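Local coordinates for protein NAD nucleotidase (Haemophilus influenzae, PDB 3ZTV) that hydrolyses NAD in the periplasm to adenosine and nicotinamide riboside, acting as both a pyrophosphatase and a 5'-nucleotidase, at residues 19-24 with 44-49; 53-58 with 332-337. All blocks are in the same frame, centred on the assembly; numbering follows the deposited sequence.

Contact 1 (19-24 with 44-49); sequences NDHHSY and GGFSAV. With ZN (zinc ion), chain C.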
loop_
_atom_site.group_PDB
_atom_site.type_symbol
_atom_site.label_atom_id
_atom_site.label_comp_id
_atom_site.label_asym_id
_atom_site.label_seq_id
_atom_site.Cartn_x
_atom_site.Cartn_y
_atom_site.Cartn_z
ATOM N N ASN A 19 8.720 -24.611 9.214
ATOM C CA ASN A 19 8.820 -23.636 8.128
ATOM C C ASN A 19 10.139 -23.832 7.405
ATOM O O ASN A 19 11.112 -24.318 7.988
ATOM C CB ASN A 19 8.761 -22.204 8.666
ATOM C CG ASN A 19 9.889 -21.909 9.639
ATOM O OD1 ASN A 19 10.937 -21.351 9.271
ATOM N ND2 ASN A 19 9.691 -22.291 10.888
ATOM N N ASP A 20 10.170 -23.469 6.124
ATOM C CA ASP A 20 11.432 -23.354 5.391
ATOM C C ASP A 20 12.226 -24.662 5.376
ATOM O O ASP A 20 13.451 -24.686 5.567
ATOM C CB ASP A 20 12.282 -22.212 5.952
ATOM C CG ASP A 20 11.647 -20.853 5.717
ATOM O OD1 ASP A 20 11.848 -20.261 4.624
ATOM O OD2 ASP A 20 10.931 -20.366 6.615
ATOM N N HIS A 21 11.535 -25.767 5.154
ATOM C CA HIS A 21 12.274 -27.026 5.056
ATOM C C HIS A 21 13.137 -27.139 3.789
ATOM O O HIS A 21 14.125 -27.877 3.794
ATOM C CB HIS A 21 11.405 -28.278 5.347
ATOM C CG HIS A 21 10.676 -28.854 4.171
ATOM N ND1 HIS A 21 9.364 -28.537 3.876
ATOM C CD2 HIS A 21 11.044 -29.807 3.277
ATOM C CE1 HIS A 21 8.974 -29.235 2.824
ATOM N NE2 HIS A 21 9.970 -30.020 2.449
ATOM N N HIS A 22 12.798 -26.382 2.750
ATOM C CA HIS A 22 13.675 -26.242 1.573
ATOM C C HIS A 22 14.159 -27.591 1.019
ATOM O O HIS A 22 15.341 -27.767 0.711
ATOM C CB HIS A 22 14.863 -25.343 1.911
ATOM C CG HIS A 22 14.537 -23.878 1.904
ATOM N ND1 HIS A 22 14.401 -23.143 0.746
ATOM C CD2 HIS A 22 14.364 -23.000 2.923
ATOM C CE1 HIS A 22 14.125 -21.885 1.049
ATOM N NE2 HIS A 22 14.117 -21.767 2.368
ATOM N N SER A 23 13.243 -28.546 0.944
ATOM C CA SER A 23 13.535 -29.849 0.353
ATOM C C SER A 23 14.573 -30.672 1.115
ATOM O O SER A 23 15.158 -31.609 0.547
ATOM C CB SER A 23 13.918 -29.703 -1.132
ATOM O OG SER A 23 12.860 -29.114 -1.870
ATOM N N TYR A 24 14.787 -30.350 2.396
ATOM C CA TYR A 24 15.685 -31.142 3.243
ATOM C C TYR A 24 14.941 -32.362 3.774
ATOM O O TYR A 24 14.453 -32.373 4.917
ATOM C CB TYR A 24 16.257 -30.312 4.398
ATOM C CG TYR A 24 17.456 -29.494 3.999
ATOM C CD1 TYR A 24 17.328 -28.384 3.171
ATOM C CD2 TYR A 24 18.731 -29.841 4.436
ATOM C CE1 TYR A 24 18.431 -27.635 2.797
ATOM C CE2 TYR A 24 19.843 -29.100 4.067
ATOM C CZ TYR A 24 19.683 -27.995 3.249
ATOM O OH TYR A 24 20.796 -27.268 2.893
ATOM N N GLY A 44 17.377 -33.028 12.174
ATOM C CA GLY A 44 16.347 -32.826 11.182
ATOM C C GLY A 44 15.994 -34.022 10.325
ATOM O O GLY A 44 16.162 -35.178 10.728
ATOM N N GLY A 45 15.501 -33.729 9.126
ATOM C CA GLY A 45 14.971 -34.742 8.234
ATOM C C GLY A 45 13.471 -34.888 8.416
ATOM O O GLY A 45 12.948 -34.708 9.522
ATOM N N PHE A 46 12.771 -35.199 7.333
ATOM C CA PHE A 46 11.317 -35.247 7.393
ATOM C C PHE A 46 10.754 -36.468 8.113
ATOM O O PHE A 46 9.613 -36.432 8.564
ATOM C CB PHE A 46 10.675 -35.075 6.010
ATOM C CG PHE A 46 9.624 -33.996 5.977
ATOM C CD1 PHE A 46 8.319 -34.270 6.365
ATOM C CD2 PHE A 46 9.944 -32.708 5.574
ATOM C CE1 PHE A 46 7.354 -33.285 6.347
ATOM C CE2 PHE A 46 8.972 -31.713 5.560
ATOM C CZ PHE A 46 7.678 -32.008 5.942
ATOM N N SER A 47 11.526 -37.547 8.234
ATOM C CA SER A 47 11.039 -38.680 9.014
ATOM C C SER A 47 10.871 -38.269 10.477
ATOM O O SER A 47 9.848 -38.576 11.101
ATOM C CB SER A 47 11.978 -39.874 8.896
ATOM O OG SER A 47 11.479 -40.964 9.654
ATOM N N ALA A 48 11.866 -37.574 11.025
ATOM C CA ALA A 48 11.769 -37.046 12.385
ATOM C C ALA A 48 10.637 -36.025 12.510
ATOM O O ALA A 48 9.908 -36.033 13.502
ATOM C CB ALA A 48 13.096 -36.438 12.817
ATOM N N VAL A 49 10.485 -35.141 11.524
ATOM C CA VAL A 49 9.407 -34.145 11.559
ATOM C C VAL A 49 8.051 -34.832 11.692
ATOM O O VAL A 49 7.263 -34.523 12.602
ATOM C CB VAL A 49 9.401 -33.224 10.311
ATOM C CG1 VAL A 49 8.096 -32.466 10.212
ATOM C CG2 VAL A 49 10.568 -32.252 10.362
HETATM ZN ZN ZN C . 13.372 -20.050 3.348
HETATM O O HOH W 1 13.329 -18.030 2.921
#

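Contact 2 (53-58 with 332-337); sequences LNKLRK and LDDHDA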
loop_
_atom_site.group_PDB
_atom_site.type_symbol
_atom_site.label_atom_id
_atom_site.label_comp_id
_atom_site.label_asym_id
_atom_site.label_seq_id
_atom_site.Cartn_x
_atom_site.Cartn_y
_atom_site.Cartn_z
ATOM N N LEU A 53 5.527 -34.704 14.913
ATOM C CA LEU A 53 4.187 -34.146 14.741
ATOM C C LEU A 53 3.118 -35.185 15.096
ATOM O O LEU A 53 2.142 -34.868 15.782
ATOM C CB LEU A 53 3.979 -33.633 13.310
ATOM C CG LEU A 53 4.730 -32.365 12.904
ATOM C CD1 LEU A 53 4.551 -32.121 11.405
ATOM C CD2 LEU A 53 4.275 -31.162 13.711
ATOM N N ASN A 54 3.306 -36.425 14.648
ATOM C CA ASN A 54 2.330 -37.468 14.915
ATOM C C ASN A 54 2.193 -37.739 16.403
ATOM O O ASN A 54 1.084 -37.887 16.914
ATOM C CB ASN A 54 2.686 -38.761 14.172
ATOM C CG ASN A 54 2.376 -38.686 12.686
ATOM O OD1 ASN A 54 1.662 -37.789 12.244
ATOM N ND2 ASN A 54 2.896 -39.638 11.913
ATOM N N LYS A 55 3.314 -37.804 17.105
ATOM C CA LYS A 55 3.266 -38.074 18.533
ATOM C C LYS A 55 2.689 -36.903 19.322
ATOM O O LYS A 55 1.901 -37.101 20.249
ATOM C CB LYS A 55 4.649 -38.457 19.050
ATOM C CG LYS A 55 5.081 -39.831 18.587
ATOM C CD LYS A 55 6.393 -40.255 19.201
ATOM C CE LYS A 55 7.573 -39.667 18.449
ATOM N NZ LYS A 55 8.854 -40.326 18.850
ATOM N N LEU A 56 3.068 -35.680 18.967
ATOM C CA LEU A 56 2.580 -34.519 19.714
ATOM C C LEU A 56 1.097 -34.261 19.478
ATOM O O LEU A 56 0.360 -33.944 20.417
ATOM C CB LEU A 56 3.401 -33.264 19.413
ATOM C CG LEU A 56 4.865 -33.316 19.863
ATOM C CD1 LEU A 56 5.591 -32.032 19.455
ATOM C CD2 LEU A 56 4.986 -33.564 21.373
ATOM N N ARG A 57 0.641 -34.412 18.241
ATOM C CA ARG A 57 -0.759 -34.117 17.941
ATOM C C ARG A 57 -1.708 -35.091 18.650
ATOM O O ARG A 57 -2.830 -34.721 18.984
ATOM C CB ARG A 57 -1.021 -34.067 16.430
ATOM C CG ARG A 57 -1.089 -35.416 15.748
ATOM C CD ARG A 57 -1.073 -35.247 14.239
ATOM N NE ARG A 57 -2.301 -34.626 13.737
ATOM C CZ ARG A 57 -2.429 -34.113 12.517
ATOM N NH1 ARG A 57 -1.405 -34.117 11.679
ATOM N NH2 ARG A 57 -3.584 -33.582 12.142
ATOM N N LYS A 58 -1.259 -36.318 18.911
ATOM C CA LYS A 58 -2.100 -37.274 19.635
ATOM C C LYS A 58 -2.074 -37.034 21.144
ATOM O O LYS A 58 -2.996 -37.434 21.854
ATOM C CB LYS A 58 -1.698 -38.711 19.314
ATOM C CG LYS A 58 -0.526 -39.226 20.101
ATOM C CD LYS A 58 0.022 -40.482 19.458
ATOM C CE LYS A 58 0.915 -41.246 20.412
ATOM N NZ LYS A 58 1.933 -42.013 19.683
ATOM N N LEU A 332 15.275 -36.954 20.534
ATOM C CA LEU A 332 16.213 -37.876 19.879
ATOM C C LEU A 332 15.543 -38.991 19.085
ATOM O O LEU A 332 14.611 -39.644 19.564
ATOM C CB LEU A 332 17.164 -38.514 20.903
ATOM C CG LEU A 332 18.075 -37.568 21.676
ATOM C CD1 LEU A 332 18.697 -38.283 22.873
ATOM C CD2 LEU A 332 19.155 -36.979 20.785
ATOM N N ASP A 333 16.041 -39.203 17.866
ATOM C CA ASP A 333 15.752 -40.398 17.070
ATOM C C ASP A 333 14.277 -40.626 16.763
ATOM O O ASP A 333 13.819 -41.766 16.722
ATOM C CB ASP A 333 16.349 -41.646 17.742
ATOM C CG ASP A 333 17.857 -41.565 17.897
ATOM O OD1 ASP A 333 18.539 -40.995 17.017
ATOM O OD2 ASP A 333 18.363 -42.084 18.913
ATOM N N ASP A 334 13.526 -39.553 16.528
ATOM C CA ASP A 334 12.160 -39.723 16.045
ATOM C C ASP A 334 12.203 -40.246 14.614
ATOM O O ASP A 334 12.959 -39.740 13.791
ATOM C CB ASP A 334 11.395 -38.399 16.046
ATOM C CG ASP A 334 11.325 -37.758 17.407
ATOM O OD1 ASP A 334 10.630 -38.296 18.299
ATOM O OD2 ASP A 334 11.953 -36.697 17.571
ATOM N N HIS A 335 11.390 -41.245 14.310
ATOM C CA HIS A 335 11.262 -41.690 12.927
ATOM C C HIS A 335 9.887 -42.284 12.653
ATOM O O HIS A 335 9.279 -42.917 13.516
ATOM C CB HIS A 335 12.409 -42.623 12.505
ATOM C CG HIS A 335 12.448 -43.917 13.250
ATOM N ND1 HIS A 335 12.138 -45.121 12.657
ATOM C CD2 HIS A 335 12.780 -44.200 14.531
ATOM C CE1 HIS A 335 12.269 -46.092 13.544
ATOM N NE2 HIS A 335 12.658 -45.559 14.689
ATOM N N ASP A 336 9.375 -42.021 11.457
ATOM C CA ASP A 336 8.027 -42.414 11.079
ATOM C C ASP A 336 8.116 -43.474 9.995
ATOM O O ASP A 336 8.776 -43.267 8.983
ATOM C CB ASP A 336 7.269 -41.197 10.545
ATOM C CG ASP A 336 5.878 -41.540 10.058
ATOM O OD1 ASP A 336 5.073 -42.057 10.858
ATOM O OD2 ASP A 336 5.577 -41.302 8.867
ATOM N N ALA A 337 7.452 -44.609 10.205
ATOM C CA ALA A 337 7.554 -45.737 9.280
ATOM C C ALA A 337 7.135 -45.376 7.855
ATOM O O ALA A 337 7.843 -45.678 6.895
ATOM C CB ALA A 337 6.744 -46.924 9.801
HETATM O O HOH W 2 2.989 -40.231 8.988
HETATM O O HOH W 3 4.643 -41.727 13.409
HETATM O O HOH W 4 9.620 -42.228 16.705
#

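Contact 1 (19-24 with 44-49)
H21 and F46 make the tight part of this contact, a T-shaped pair in which the phenylalanine brings its edge to the imidazole face. The ring centroids lie 4.8 Å apart and the planes stand at 71°. F46 CE2 sits over the centre of the five-membered ring and comes within 3.6 Å of H21 CG. A chi1 of 87° tucks the imidazole over its own backbone, with CG flanked by both N and C. Its two nitrogens are held from elsewhere, ND1 by H67 and NE2 by D86, and this pair of hydrogen bonds should fix the rotation of the ring beneath F46.

The other side of the contact is loose. Y24 O stays 4.1 Å from F46 N without a hydrogen bond across the segments, and S268 OG bonds both to Y24 O and to G45 N; the phenol of Y24, partly exposed, leads away from the helix.

D20, just before the type I' turn from H21 to Y24, and H22, within it, bind zinc through OD1 at 2.0 Å and NE2 at 2.1 Å respectively, joined by D70 and a water; Y24 N to H21 O, 2.9 Å, closes the turn. This metal-bearing loop of the calcineurin-like phosphoesterase domain follows strand 11-18 and abuts the start of helix 46-59, with G45 as N-cap, while helix 84-93 adds M90 against H21 and V89 against F46.

Contact 2 (53-58 with 332-337)
The amide of N54 and the carboxylate of D336 stand nearly perpendicular, their planes 77° apart, and two waters bridge N54 ND2 to the two carboxylate oxygens. Water 2 lies 3.0 Å from N54 ND2 and 2.8 Å from D336 OD2, while water 3 accepts from the same ND2 and donates to D336 OD1 at 2.6 Å. The direct approach of N54 ND2 to D336 OD1 is longer, 3.4 Å. D336 is itself the N-cap of helix 337-353: its side chain caps a backbone N of that helix, and OD2 also bonds to T339 OG1.

The next residue, K55, reaches D334 and forms a salt bridge, NZ to OD1 at 2.8 Å, using the anti lone pair of that oxygen. The lysine chain bends at its third torsion, -82°, to bring NZ there. Water 4 accepts from K55 NZ at 3.0 Å and from H335 N, tying the ammonium to the loop backbone as well. The other oxygen of D334 is bonded to S331 OG, and the carboxylate is thus held from two directions.

Far from the zinc and adenosine sites, these segments of helix 46-59 and the loop after strand 330-332 are joined by one direct charged bond and water-mediated links, with no apolar contact between them.

Overall arrangement
Both contacts draw on helix 46-59, contact 1 at its first turn and contact 2 further along, and their centres lie 13 Å apart. Contact 1 is the buried one, aromatic across the segments, and includes two zinc ligands; contact 2 is partly buried, built from charge and water, and its centre lies about 25 Å from the chain centre against 13 Å for contact 1. They also meet directly: S47 OG approaches D336 N at 3.0 Å, a probable hydrogen bond, and A48 CB packs on D334 O. The helix thus faces the metal-binding loop at its start and the 332-337 loop along its first two to three turns.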